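Local coordinates for nitrogenase molybdenum-iron protein alpha chain (Clostridium pasteurianum, PDB 4WES) that forms, with the beta chain, the molybdenum-iron protein of nitrogenase, which reduces dinitrogen to ammonium at an iron-molybdenum cofactor during nitrogen fixation, at residues A[216-221]-A[482-487]; A[222-227]-A[492-497]; A[285-290]-A[348-353]; A[89-94]-A[241-246]. All coordinates share one frame; numbering follows the deposited sequence.

Interaction 1 (A[216-221]-A[482-487]); sequences YNIGGD and HSYDYN. With HCA (3-hydroxy-3-carboxy-adipic acid), chain E; ICS (iron-sulfur-molybdenum cluster with interstitial carbon), chain F.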
# COMPACT_ATOMS: atom_id res chain seq x y z
N TYR A 216 7.66 3.23 -34.29
CA TYR A 216 8.25 2.36 -33.28
C TYR A 216 7.25 1.84 -32.26
O TYR A 216 7.61 1.25 -31.27
CB TYR A 216 9.48 3.04 -32.68
CG TYR A 216 10.44 3.43 -33.77
CD1 TYR A 216 11.29 2.50 -34.33
CD2 TYR A 216 10.45 4.71 -34.27
CE1 TYR A 216 12.12 2.82 -35.37
CE2 TYR A 216 11.31 5.06 -35.31
CZ TYR A 216 12.14 4.12 -35.87
OH TYR A 216 12.99 4.43 -36.91
N ASN A 217 5.95 2.04 -32.55
CA ASN A 217 4.87 1.54 -31.69
C ASN A 217 4.97 2.02 -30.25
O ASN A 217 4.64 1.30 -29.31
CB ASN A 217 4.78 -0.00 -31.71
CG ASN A 217 3.41 -0.49 -31.27
OD1 ASN A 217 2.40 0.17 -31.51
ND2 ASN A 217 3.36 -1.67 -30.67
N ILE A 218 5.37 3.29 -30.07
CA ILE A 218 5.40 3.85 -28.73
C ILE A 218 3.98 3.93 -28.20
O ILE A 218 3.10 4.48 -28.85
CB ILE A 218 6.07 5.22 -28.72
CG1 ILE A 218 7.48 5.19 -29.37
CG2 ILE A 218 6.11 5.78 -27.30
CD1 ILE A 218 8.44 4.15 -28.81
N GLY A 219 3.76 3.35 -27.03
CA GLY A 219 2.43 3.35 -26.44
C GLY A 219 1.34 2.71 -27.28
O GLY A 219 0.18 2.99 -27.05
N GLY A 220 1.69 1.84 -28.23
CA GLY A 220 0.70 1.24 -29.08
C GLY A 220 0.32 2.01 -30.33
O GLY A 220 -0.63 1.58 -31.03
N ASP A 221 1.04 3.04 -30.67
CA ASP A 221 0.73 3.84 -31.86
C ASP A 221 0.59 2.99 -33.15
O ASP A 221 -0.28 3.27 -33.97
CB ASP A 221 1.82 4.88 -32.12
CG ASP A 221 1.76 6.12 -31.27
OD1 ASP A 221 0.79 6.31 -30.50
OD2 ASP A 221 2.76 6.89 -31.38
N HIS A 482 7.76 12.28 -25.90
CA HIS A 482 8.49 11.05 -26.14
C HIS A 482 7.73 9.87 -25.51
O HIS A 482 7.23 8.97 -26.19
CB HIS A 482 9.92 11.04 -25.61
CG HIS A 482 10.81 12.18 -25.99
ND1 HIS A 482 11.95 12.02 -26.77
CD2 HIS A 482 10.83 13.46 -25.54
CE1 HIS A 482 12.62 13.15 -26.76
NE2 HIS A 482 11.96 14.05 -26.04
N SER A 483 7.62 9.89 -24.19
CA SER A 483 7.03 8.80 -23.44
C SER A 483 5.52 8.84 -23.33
O SER A 483 4.90 7.91 -22.80
CB SER A 483 7.55 8.76 -22.01
OG SER A 483 7.00 9.87 -21.28
N TYR A 484 4.93 9.96 -23.76
CA TYR A 484 3.48 10.14 -23.67
C TYR A 484 2.97 10.10 -22.24
O TYR A 484 1.81 9.84 -22.00
CB TYR A 484 2.71 9.15 -24.53
CG TYR A 484 3.04 9.12 -26.01
CD1 TYR A 484 3.58 10.20 -26.68
CD2 TYR A 484 2.70 8.00 -26.77
CE1 TYR A 484 3.77 10.18 -28.04
CE2 TYR A 484 2.89 7.97 -28.13
CZ TYR A 484 3.39 9.08 -28.78
OH TYR A 484 3.54 9.14 -30.16
N ASP A 485 3.85 10.40 -21.27
CA ASP A 485 3.47 10.27 -19.87
C ASP A 485 2.82 8.93 -19.61
O ASP A 485 1.91 8.77 -18.82
CB ASP A 485 2.57 11.43 -19.43
CG ASP A 485 3.36 12.72 -19.31
OD1 ASP A 485 3.19 13.62 -20.18
OD2 ASP A 485 4.17 12.86 -18.34
N TYR A 486 3.35 7.87 -20.26
CA TYR A 486 3.01 6.50 -19.89
C TYR A 486 1.57 6.16 -20.32
O TYR A 486 0.95 5.29 -19.73
CB TYR A 486 3.32 6.21 -18.37
CG TYR A 486 4.57 6.96 -18.00
CD1 TYR A 486 5.77 6.68 -18.61
CD2 TYR A 486 4.53 8.04 -17.14
CE1 TYR A 486 6.88 7.44 -18.42
CE2 TYR A 486 5.65 8.83 -16.93
CZ TYR A 486 6.81 8.55 -17.59
OH TYR A 486 7.89 9.38 -17.40
N ASN A 487 1.15 6.82 -21.39
CA ASN A 487 -0.14 6.64 -22.03
C ASN A 487 0.03 6.24 -23.51
O ASN A 487 1.13 6.07 -24.01
CB ASN A 487 -0.94 7.95 -21.97
CG ASN A 487 -1.18 8.40 -20.55
OD1 ASN A 487 -1.67 7.64 -19.72
ND2 ASN A 487 -0.80 9.65 -20.25
C1 HCA E . 16.64 8.71 -26.26
C2 HCA E . 15.31 8.10 -25.82
C3 HCA E . 14.21 9.13 -25.57
C4 HCA E . 14.34 9.82 -24.21
C5 HCA E . 13.05 10.62 -23.94
C6 HCA E . 13.07 11.74 -22.94
C7 HCA E . 12.85 8.41 -25.60
O1 HCA E . 16.65 9.82 -26.81
O2 HCA E . 17.68 8.05 -26.09
O3 HCA E . 12.06 11.88 -22.19
O4 HCA E . 14.07 12.50 -22.89
O5 HCA E . 11.97 8.88 -26.36
O6 HCA E . 12.67 7.45 -24.84
O7 HCA E . 14.23 10.13 -26.58
FE1 ICS F . 12.02 9.53 -34.95
MO1 ICS F . 12.59 10.18 -28.04
FE2 ICS F . 13.72 9.52 -32.90
FE3 ICS F . 11.28 8.46 -32.61
FE4 ICS F . 11.58 11.09 -32.90
FE5 ICS F . 11.82 11.35 -30.34
FE6 ICS F . 13.90 9.75 -30.34
FE7 ICS F . 11.52 8.76 -30.04
CX ICS F . 12.29 9.86 -31.56
S1A ICS F . 13.39 11.26 -34.30
S1B ICS F . 13.79 11.72 -29.32
S2A ICS F . 12.93 7.69 -34.00
S2B ICS F . 15.57 9.32 -31.68
S3A ICS F . 10.94 12.88 -31.74
S3B ICS F . 13.36 8.12 -28.93
S4A ICS F . 9.98 9.79 -33.90
S4B ICS F . 10.42 10.33 -28.92
S5A ICS F . 10.36 7.17 -31.04
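Two irregular loops meet where Ile218 and Gly219 pass Tyr484 and Asn487, the CA atoms of Gly219 and Asn487 lying 6.1 Å apart and two overlapping turns, type II from Asn217 to Gly220 and type I' from Ile218 to Asp221, folding the first loop tightly. Asp221 and Tyr484 reach toward each other tip to tip. The Tyr484 OH donates to the syn lone pair of Asp221 OD2 at 2.7 Å, the oxygen lying at the ring edge near its plane, with carboxylate and ring turned 45° apart. Asp221 OD1 is taken by the backbone N atoms of Tyr490 and Ala491, and Tyr351 OH also bonds to Tyr484 OH, so both oxygens of the buried carboxylate and the phenol oxygen have partners. Ile218 crosses the Tyr484 side chain at about a right angle and splits its branches between two neighbours. CG2, anti to the backbone N, packs 4.0 Å from Tyr484 CE2; CG1 lies 3.9 Å from sulfur S5A of the cofactor. Tyr216 CE2 approaches S2A of the same cluster at 3.4 Å. His482 ligates the molybdenum through ND1 at 2.3 Å, and homocitrate completes the attachment with O5 and O7, while its C5 lies over one face of the imidazole. The contact therefore lines one side of the cofactor pocket. The first loop leaves strand 209-215 and leads into helix 221-232; the second runs from helix 465-473 toward helix 492-507, and Arg347 of helix 347-350 packs against both Ile218 and Tyr484.

Interaction 2 (A[222-227]-A[492-497]); sequences AWEMDR and GFRGVV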
# COMPACT_ATOMS: atom_id res chain seq x y z
N ALA A 222 1.51 2.06 -33.36
CA ALA A 222 1.53 1.32 -34.62
C ALA A 222 0.31 0.41 -34.72
O ALA A 222 -0.30 0.27 -35.80
CB ALA A 222 2.78 0.49 -34.76
N TRP A 223 -0.08 -0.22 -33.61
CA TRP A 223 -1.27 -1.06 -33.63
C TRP A 223 -2.51 -0.25 -33.99
O TRP A 223 -3.42 -0.75 -34.67
CB TRP A 223 -1.44 -1.79 -32.31
CG TRP A 223 -0.36 -2.78 -32.04
CD1 TRP A 223 0.29 -3.57 -32.97
CD2 TRP A 223 0.20 -3.13 -30.77
NE1 TRP A 223 1.19 -4.40 -32.35
CE2 TRP A 223 1.16 -4.15 -31.00
CE3 TRP A 223 -0.03 -2.71 -29.45
CZ2 TRP A 223 1.90 -4.69 -30.00
CZ3 TRP A 223 0.73 -3.26 -28.44
CH2 TRP A 223 1.67 -4.26 -28.73
N GLU A 224 -2.56 1.00 -33.55
CA GLU A 224 -3.71 1.85 -33.88
C GLU A 224 -3.72 2.24 -35.36
O GLU A 224 -4.79 2.23 -35.97
CB GLU A 224 -3.74 3.06 -32.93
CG GLU A 224 -4.79 4.10 -33.29
CD GLU A 224 -6.24 3.66 -33.32
OE1 GLU A 224 -7.05 4.45 -33.84
OE2 GLU A 224 -6.55 2.55 -32.81
N MET A 225 -2.57 2.61 -35.92
CA MET A 225 -2.44 2.85 -37.36
C MET A 225 -2.91 1.63 -38.13
O MET A 225 -3.66 1.71 -39.12
CB MET A 225 -0.96 3.09 -37.73
CG MET A 225 -0.36 4.38 -37.17
SD MET A 225 1.39 4.58 -37.60
CE MET A 225 1.88 5.74 -36.33
N ASP A 226 -2.36 0.48 -37.72
CA ASP A 226 -2.64 -0.76 -38.45
C ASP A 226 -4.10 -1.08 -38.43
O ASP A 226 -4.67 -1.60 -39.40
CB ASP A 226 -1.83 -1.94 -37.88
CG ASP A 226 -0.35 -1.80 -38.10
OD1 ASP A 226 0.09 -0.84 -38.78
OD2 ASP A 226 0.37 -2.68 -37.58
N ARG A 227 -4.79 -0.84 -37.31
CA ARG A 227 -6.22 -1.13 -37.20
C ARG A 227 -6.98 -0.45 -38.33
O ARG A 227 -7.83 -1.07 -39.00
CB ARG A 227 -6.72 -0.62 -35.84
CG ARG A 227 -8.19 -0.89 -35.59
CD ARG A 227 -8.66 -0.31 -34.28
NE ARG A 227 -8.65 1.14 -34.26
CZ ARG A 227 -9.56 1.92 -34.84
NH1 ARG A 227 -10.61 1.38 -35.46
NH2 ARG A 227 -9.41 3.23 -34.85
N GLY A 492 -3.13 7.96 -34.61
CA GLY A 492 -4.39 7.44 -35.13
C GLY A 492 -5.61 8.12 -34.54
O GLY A 492 -5.51 9.06 -33.72
N PHE A 493 -6.78 7.65 -34.95
CA PHE A 493 -8.01 8.29 -34.54
C PHE A 493 -8.25 8.13 -33.04
O PHE A 493 -8.62 9.09 -32.37
CB PHE A 493 -9.19 7.71 -35.32
CG PHE A 493 -9.23 8.16 -36.76
CD1 PHE A 493 -9.57 9.45 -37.10
CD2 PHE A 493 -8.98 7.27 -37.78
CE1 PHE A 493 -9.64 9.84 -38.43
CE2 PHE A 493 -9.06 7.65 -39.10
CZ PHE A 493 -9.37 8.94 -39.43
N ARG A 494 -8.08 6.92 -32.52
CA ARG A 494 -8.23 6.73 -31.07
C ARG A 494 -7.16 7.49 -30.30
O ARG A 494 -7.40 7.92 -29.15
CB ARG A 494 -8.19 5.27 -30.67
CG ARG A 494 -9.40 4.55 -31.20
CD ARG A 494 -9.39 3.11 -30.79
NE ARG A 494 -10.50 2.41 -31.42
CZ ARG A 494 -10.60 1.09 -31.44
NH1 ARG A 494 -9.68 0.35 -30.83
NH2 ARG A 494 -11.61 0.52 -32.06
N GLY A 495 -6.00 7.67 -30.91
CA GLY A 495 -4.94 8.45 -30.29
C GLY A 495 -5.29 9.90 -30.07
O GLY A 495 -4.86 10.48 -29.07
N VAL A 496 -6.01 10.52 -30.99
CA VAL A 496 -6.42 11.90 -30.80
C VAL A 496 -7.23 12.00 -29.49
O VAL A 496 -7.05 12.95 -28.73
CB VAL A 496 -7.23 12.44 -31.99
CG1 VAL A 496 -7.59 13.89 -31.77
CG2 VAL A 496 -6.49 12.30 -33.30
N VAL A 497 -8.15 11.06 -29.30
CA VAL A 497 -8.99 11.08 -28.11
C VAL A 497 -8.14 10.88 -26.85
O VAL A 497 -8.33 11.59 -25.84
CB VAL A 497 -10.09 10.03 -28.25
CG1 VAL A 497 -10.90 9.91 -26.96
CG2 VAL A 497 -10.99 10.35 -29.45
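Glu224 OE1 is gripped by two donors, Arg227 NH2 from its own helix and the backbone N of Arg494 from the other, which arrive from opposite faces of the carboxylate plane. The bond from Arg494 N to Glu224 OE1 is 3.0 Å long and fairly straight, and comes in from well above that plane. Arg227 holds the same carboxylate side-on: NH2 meets OE1 at 2.8 Å and NE meets Glu224 OE2 at 2.9 Å, both almost straight and both in the guanidinium plane. A bend at chi3 (67°) places NE for this grip. With its orientation thus fixed, the Arg227 guanidinium offers a face to Arg494. The two groups stack nearly parallel, planes 2° apart and centres 3.7 Å apart, with Arg227 NE over the centre of the Arg494 group. The like charges are probably eased by Glu224 and by Glu319, which forms a salt bridge with Arg227 NH1. Glu224 CG packs 3.8 Å from Gly492 CA, a close approach of side chain to backbone. The arrangement is one of two helices of the alpha/beta fold, their short segments 8.4 Å apart between axes at 128°, joined by a buried carboxylate that takes a backbone N-H of helix 492-507 and a side-on arginine grip from helix 221-232.

Interaction 3 (A[285-290]-A[348-353]); sequences NFIGVD and SHTYMN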
# COMPACT_ATOMS: atom_id res chain seq x y z
N ASN A 285 1.73 11.14 -42.02
CA ASN A 285 1.62 11.55 -40.63
C ASN A 285 0.33 11.02 -40.08
O ASN A 285 -0.75 11.55 -40.35
CB ASN A 285 1.68 13.07 -40.49
CG ASN A 285 1.65 13.46 -39.03
OD1 ASN A 285 1.87 12.64 -38.17
ND2 ASN A 285 1.39 14.74 -38.74
N PHE A 286 0.45 9.99 -39.25
CA PHE A 286 -0.70 9.37 -38.62
C PHE A 286 -1.06 10.01 -37.26
O PHE A 286 -1.84 9.44 -36.51
CB PHE A 286 -0.49 7.87 -38.45
CG PHE A 286 -0.57 7.10 -39.73
CD1 PHE A 286 0.57 6.72 -40.42
CD2 PHE A 286 -1.80 6.73 -40.24
CE1 PHE A 286 0.45 6.01 -41.62
CE2 PHE A 286 -1.90 6.02 -41.41
CZ PHE A 286 -0.76 5.66 -42.10
N ILE A 287 -0.53 11.21 -36.98
CA ILE A 287 -0.89 11.90 -35.75
C ILE A 287 -1.79 13.11 -36.07
O ILE A 287 -1.47 13.94 -36.93
CB ILE A 287 0.39 12.31 -35.01
CG1 ILE A 287 1.22 11.06 -34.71
CG2 ILE A 287 0.04 13.01 -33.72
CD1 ILE A 287 2.69 11.30 -34.45
N GLY A 288 -2.94 13.15 -35.40
CA GLY A 288 -3.93 14.18 -35.60
C GLY A 288 -4.93 13.83 -36.66
O GLY A 288 -4.58 13.24 -37.68
N VAL A 289 -6.17 14.26 -36.49
CA VAL A 289 -7.20 13.95 -37.50
C VAL A 289 -6.77 14.46 -38.86
O VAL A 289 -6.86 13.75 -39.86
CB VAL A 289 -8.55 14.61 -37.11
CG1 VAL A 289 -9.57 14.44 -38.22
CG2 VAL A 289 -9.10 13.99 -35.84
N ASP A 290 -6.34 15.72 -38.94
CA ASP A 290 -6.01 16.26 -40.27
C ASP A 290 -4.84 15.51 -40.90
O ASP A 290 -4.83 15.23 -42.10
CB ASP A 290 -5.72 17.76 -40.22
CG ASP A 290 -6.94 18.61 -39.93
OD1 ASP A 290 -8.07 18.13 -40.06
OD2 ASP A 290 -6.77 19.78 -39.59
N SER A 348 8.03 17.21 -32.87
CA SER A 348 7.74 18.64 -32.80
C SER A 348 6.88 19.08 -33.96
O SER A 348 6.09 20.02 -33.84
CB SER A 348 9.04 19.46 -32.79
OG SER A 348 9.92 18.96 -31.82
N HIS A 349 7.10 18.42 -35.11
CA HIS A 349 6.36 18.74 -36.31
C HIS A 349 5.05 17.95 -36.40
O HIS A 349 3.97 18.49 -36.64
CB HIS A 349 7.23 18.48 -37.54
CG HIS A 349 6.58 18.85 -38.82
ND1 HIS A 349 7.03 18.41 -40.04
CD2 HIS A 349 5.50 19.64 -39.07
CE1 HIS A 349 6.26 18.93 -40.98
NE2 HIS A 349 5.33 19.68 -40.42
N THR A 350 5.15 16.63 -36.20
CA THR A 350 3.98 15.80 -36.47
C THR A 350 2.80 16.06 -35.53
O THR A 350 1.67 15.81 -35.91
CB THR A 350 4.37 14.33 -36.55
OG1 THR A 350 5.00 13.97 -35.34
CG2 THR A 350 5.24 14.07 -37.75
N TYR A 351 3.06 16.55 -34.30
CA TYR A 351 1.99 16.90 -33.37
C TYR A 351 1.31 18.26 -33.64
O TYR A 351 0.30 18.58 -33.03
CB TYR A 351 2.48 16.79 -31.90
CG TYR A 351 2.39 15.36 -31.43
CD1 TYR A 351 1.31 14.95 -30.67
CD2 TYR A 351 3.35 14.41 -31.77
CE1 TYR A 351 1.16 13.63 -30.31
CE2 TYR A 351 3.22 13.07 -31.41
CZ TYR A 351 2.12 12.67 -30.67
OH TYR A 351 1.90 11.37 -30.34
N MET A 352 1.87 19.05 -34.55
CA MET A 352 1.36 20.42 -34.73
C MET A 352 -0.08 20.46 -35.22
O MET A 352 -0.86 21.32 -34.78
CB MET A 352 2.25 21.18 -35.71
CG MET A 352 3.53 21.65 -35.05
SD MET A 352 4.61 22.52 -36.19
CE MET A 352 5.81 23.17 -35.04
N ASN A 353 -0.46 19.60 -36.18
CA ASN A 353 -1.79 19.73 -36.73
C ASN A 353 -2.89 19.40 -35.72
O ASN A 353 -3.97 19.98 -35.76
CB ASN A 353 -1.97 18.92 -38.02
CG ASN A 353 -2.17 17.42 -37.80
OD1 ASN A 353 -3.29 16.96 -37.59
ND2 ASN A 353 -1.11 16.65 -37.83
O HOH W 1 -0.77 16.30 -35.13
O HOH W 2 -5.83 17.54 -36.74
O HOH W 3 -4.93 21.14 -38.18
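Direct hydrogen bonds from two asparagine amides tie the segments together. Asn285 ND2 donates to Thr350 O at 3.0 Å, nearly straight, on a lone pair in the carbonyl plane and in the plane of its own amide. Asn353 ND2 reaches back to Ile287 O at 2.9 Å. Its CG lies between the backbone N and carbonyl carbon (chi1 78°), and the two amides meet tip to tip with planes 84° apart, their nitrogens close but serving different carbonyls. Asn285 OD1 meanwhile receives Ile287 N from above its carbonyl plane, closing an Asx turn that shapes the loop. That loop leads from strand 281-283 of a parallel sheet into helix 289-303, with Gly288 at the N-cap position; the partner segment follows strand 338-343 of the mixed sheet, so the contact joins the connections of two sheets. Apolar packing centres on Ile287, described here in one of its two conformers: CG2 sits over the middle of one face of the Tyr351 ring, 3.6 Å from its centroid in a CH-pi contact. CD1 of that conformer touches Tyr351 CE2 at 3.6 Å and also lies beside Thr350 OG1. The ring's hydroxyl is hydrogen-bonded to Tyr484 OH. Three waters add bridges: one donates to Thr350 O and weakly to Ile287 O, another joins Asp290 N to Asn353 OD1, and a third donates to Asp290 OD2 (2.7 Å) and Asn353 O.

Interaction 4 (A[89-94]-A[241-246]); sequences FKSKPE and TGDATY
A type II beta turn from Thr241 to Ala244, following strand 235-239, presses Asp243 at its corner against the extended loop 89-94. Asp243 CG is anti to the backbone N (chi1 -165°), and its carboxylate meets the neighbouring backbone: OD1 accepts from Lys92 N at 3.0 Å, the donor standing 35° above the carboxylate plane. The same OD1 packs 3.3 Å from Ser91 CA. Lys67 forms salt bridges with Asp243 OD1 and with Glu94 OE1, so one lysine probably offsets the two neighbouring acids, while Asp243 OD2 accepts from the indole of Trp223. Waters complete the network. One accepts from Lys92 NZ at 2.6 Å and donates to both Asp243 OD2 and Glu94 OE1; a second donates to Glu94 OE1 and Asp243 O; a third accepts from Asp243 N at 2.8 Å and donates to Ser91 OG, which is also hydrogen-bonded to Asn102 OD1. Beyond them, Glu94 crosses Thr245 at about a right angle, with CB, CG, CD and OE1 all close to the Thr245 CG2 methyl, OE1 at 3.7 Å. Thr245 bonds through OG1 to Lys248 N. The loop thus joins an edge strand of a parallel sheet, by way of a type II turn, to a threonine N-cap that starts helix 246-250.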
# COMPACT_ATOMS: atom_id res chain seq x y z
N PHE A 89 8.39 1.30 -26.74
CA PHE A 89 7.93 0.50 -27.86
C PHE A 89 7.21 -0.73 -27.31
O PHE A 89 7.73 -1.46 -26.48
CB PHE A 89 9.08 0.09 -28.79
CG PHE A 89 10.34 -0.41 -28.13
CD1 PHE A 89 10.52 -1.74 -27.83
CD2 PHE A 89 11.35 0.48 -27.84
CE1 PHE A 89 11.70 -2.19 -27.25
CE2 PHE A 89 12.53 0.06 -27.30
CZ PHE A 89 12.72 -1.26 -26.98
N LYS A 90 5.99 -0.98 -27.78
CA LYS A 90 5.22 -2.12 -27.31
C LYS A 90 5.38 -3.31 -28.26
O LYS A 90 5.45 -3.15 -29.47
CB LYS A 90 3.75 -1.76 -27.10
CG LYS A 90 3.48 -0.78 -25.96
CD LYS A 90 1.98 -0.66 -25.69
CE LYS A 90 1.68 0.23 -24.49
NZ LYS A 90 0.25 0.34 -24.23
N SER A 91 5.41 -4.49 -27.67
CA SER A 91 5.60 -5.75 -28.41
C SER A 91 4.69 -6.82 -27.88
O SER A 91 4.40 -6.87 -26.68
CB SER A 91 7.04 -6.25 -28.29
OG SER A 91 7.95 -5.28 -28.76
N LYS A 92 4.27 -7.72 -28.76
CA LYS A 92 3.56 -8.89 -28.32
C LYS A 92 4.07 -10.11 -29.12
O LYS A 92 4.59 -9.95 -30.22
CB LYS A 92 2.07 -8.72 -28.47
CG LYS A 92 1.62 -8.52 -29.84
CD LYS A 92 0.12 -8.07 -29.92
CE LYS A 92 -0.29 -7.77 -31.34
NZ LYS A 92 -0.16 -8.98 -32.21
N PRO A 93 3.95 -11.31 -28.56
CA PRO A 93 4.37 -12.48 -29.32
C PRO A 93 3.65 -12.56 -30.66
O PRO A 93 2.43 -12.46 -30.72
CB PRO A 93 3.95 -13.63 -28.43
CG PRO A 93 3.77 -13.07 -27.10
CD PRO A 93 3.40 -11.65 -27.25
N GLU A 94 4.41 -12.74 -31.73
CA GLU A 94 3.80 -12.76 -33.06
C GLU A 94 2.85 -13.96 -33.15
O GLU A 94 3.21 -15.06 -32.76
CB GLU A 94 4.85 -12.83 -34.16
CG GLU A 94 4.31 -12.52 -35.56
CD GLU A 94 3.92 -11.06 -35.80
OE1 GLU A 94 4.28 -10.18 -34.99
OE2 GLU A 94 3.28 -10.79 -36.86
N THR A 241 10.31 0.04 -36.86
CA THR A 241 10.49 -1.32 -36.36
C THR A 241 9.51 -1.69 -35.22
O THR A 241 9.69 -2.70 -34.57
CB THR A 241 11.93 -1.54 -35.87
OG1 THR A 241 12.23 -0.52 -34.92
CG2 THR A 241 12.93 -1.50 -37.01
N GLY A 242 8.46 -0.87 -35.02
CA GLY A 242 7.55 -1.12 -33.91
C GLY A 242 6.82 -2.45 -34.02
O GLY A 242 6.21 -2.76 -35.05
N ASP A 243 6.93 -3.24 -32.94
CA ASP A 243 6.38 -4.58 -32.87
C ASP A 243 6.88 -5.50 -33.98
O ASP A 243 6.21 -6.50 -34.26
CB ASP A 243 4.84 -4.56 -32.82
CG ASP A 243 4.25 -5.90 -32.38
OD1 ASP A 243 4.83 -6.57 -31.50
OD2 ASP A 243 3.20 -6.31 -32.96
N ALA A 244 8.03 -5.22 -34.58
CA ALA A 244 8.49 -6.00 -35.71
C ALA A 244 9.09 -7.33 -35.30
O ALA A 244 9.77 -7.45 -34.29
CB ALA A 244 9.56 -5.23 -36.48
N THR A 245 8.86 -8.33 -36.16
CA THR A 245 9.70 -9.51 -36.17
C THR A 245 10.87 -9.29 -37.10
O THR A 245 10.80 -8.52 -38.09
CB THR A 245 8.94 -10.76 -36.64
OG1 THR A 245 8.54 -10.56 -37.99
CG2 THR A 245 7.77 -11.05 -35.73
N TYR A 246 11.95 -10.03 -36.85
CA TYR A 246 13.09 -10.01 -37.74
C TYR A 246 12.70 -10.38 -39.16
O TYR A 246 13.11 -9.75 -40.15
CB TYR A 246 14.16 -10.95 -37.17
CG TYR A 246 15.44 -10.98 -37.94
CD1 TYR A 246 16.38 -9.97 -37.81
CD2 TYR A 246 15.74 -12.04 -38.81
CE1 TYR A 246 17.56 -9.98 -38.49
CE2 TYR A 246 16.95 -12.06 -39.48
CZ TYR A 246 17.86 -11.05 -39.34
OH TYR A 246 19.03 -11.08 -40.04
O HOH W 4 8.54 -3.23 -30.65
O HOH W 5 2.32 -8.89 -33.09
O HOH W 6 5.15 -7.95 -36.39

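In the fold
Interactions 1 and 2 share an element: helix 221-232 begins at the end of 216-221 and carries 222-227, while 482-487 leads toward helix 492-507. Interaction 1 is the buried member beside the cofactor, its chemistry dominated by metal ligation and one tyrosine-carboxylate bond. Interaction 2, also largely buried but ending in an exposed arginine, combines a carboxylate-to-backbone bond with a stack of two guanidinium groups whose charges Glu224 probably balances. Interactions 3 and 4 are only partly buried and add bridging waters to direct bonds, with amides in one and carboxylates in the other. Tyr484 joins Tyr351, Gly492 joins Phe286, and Trp223 joins Asp243, connecting the four; interactions 3 and 4 themselves stay about 12 Å apart at their nearest atoms.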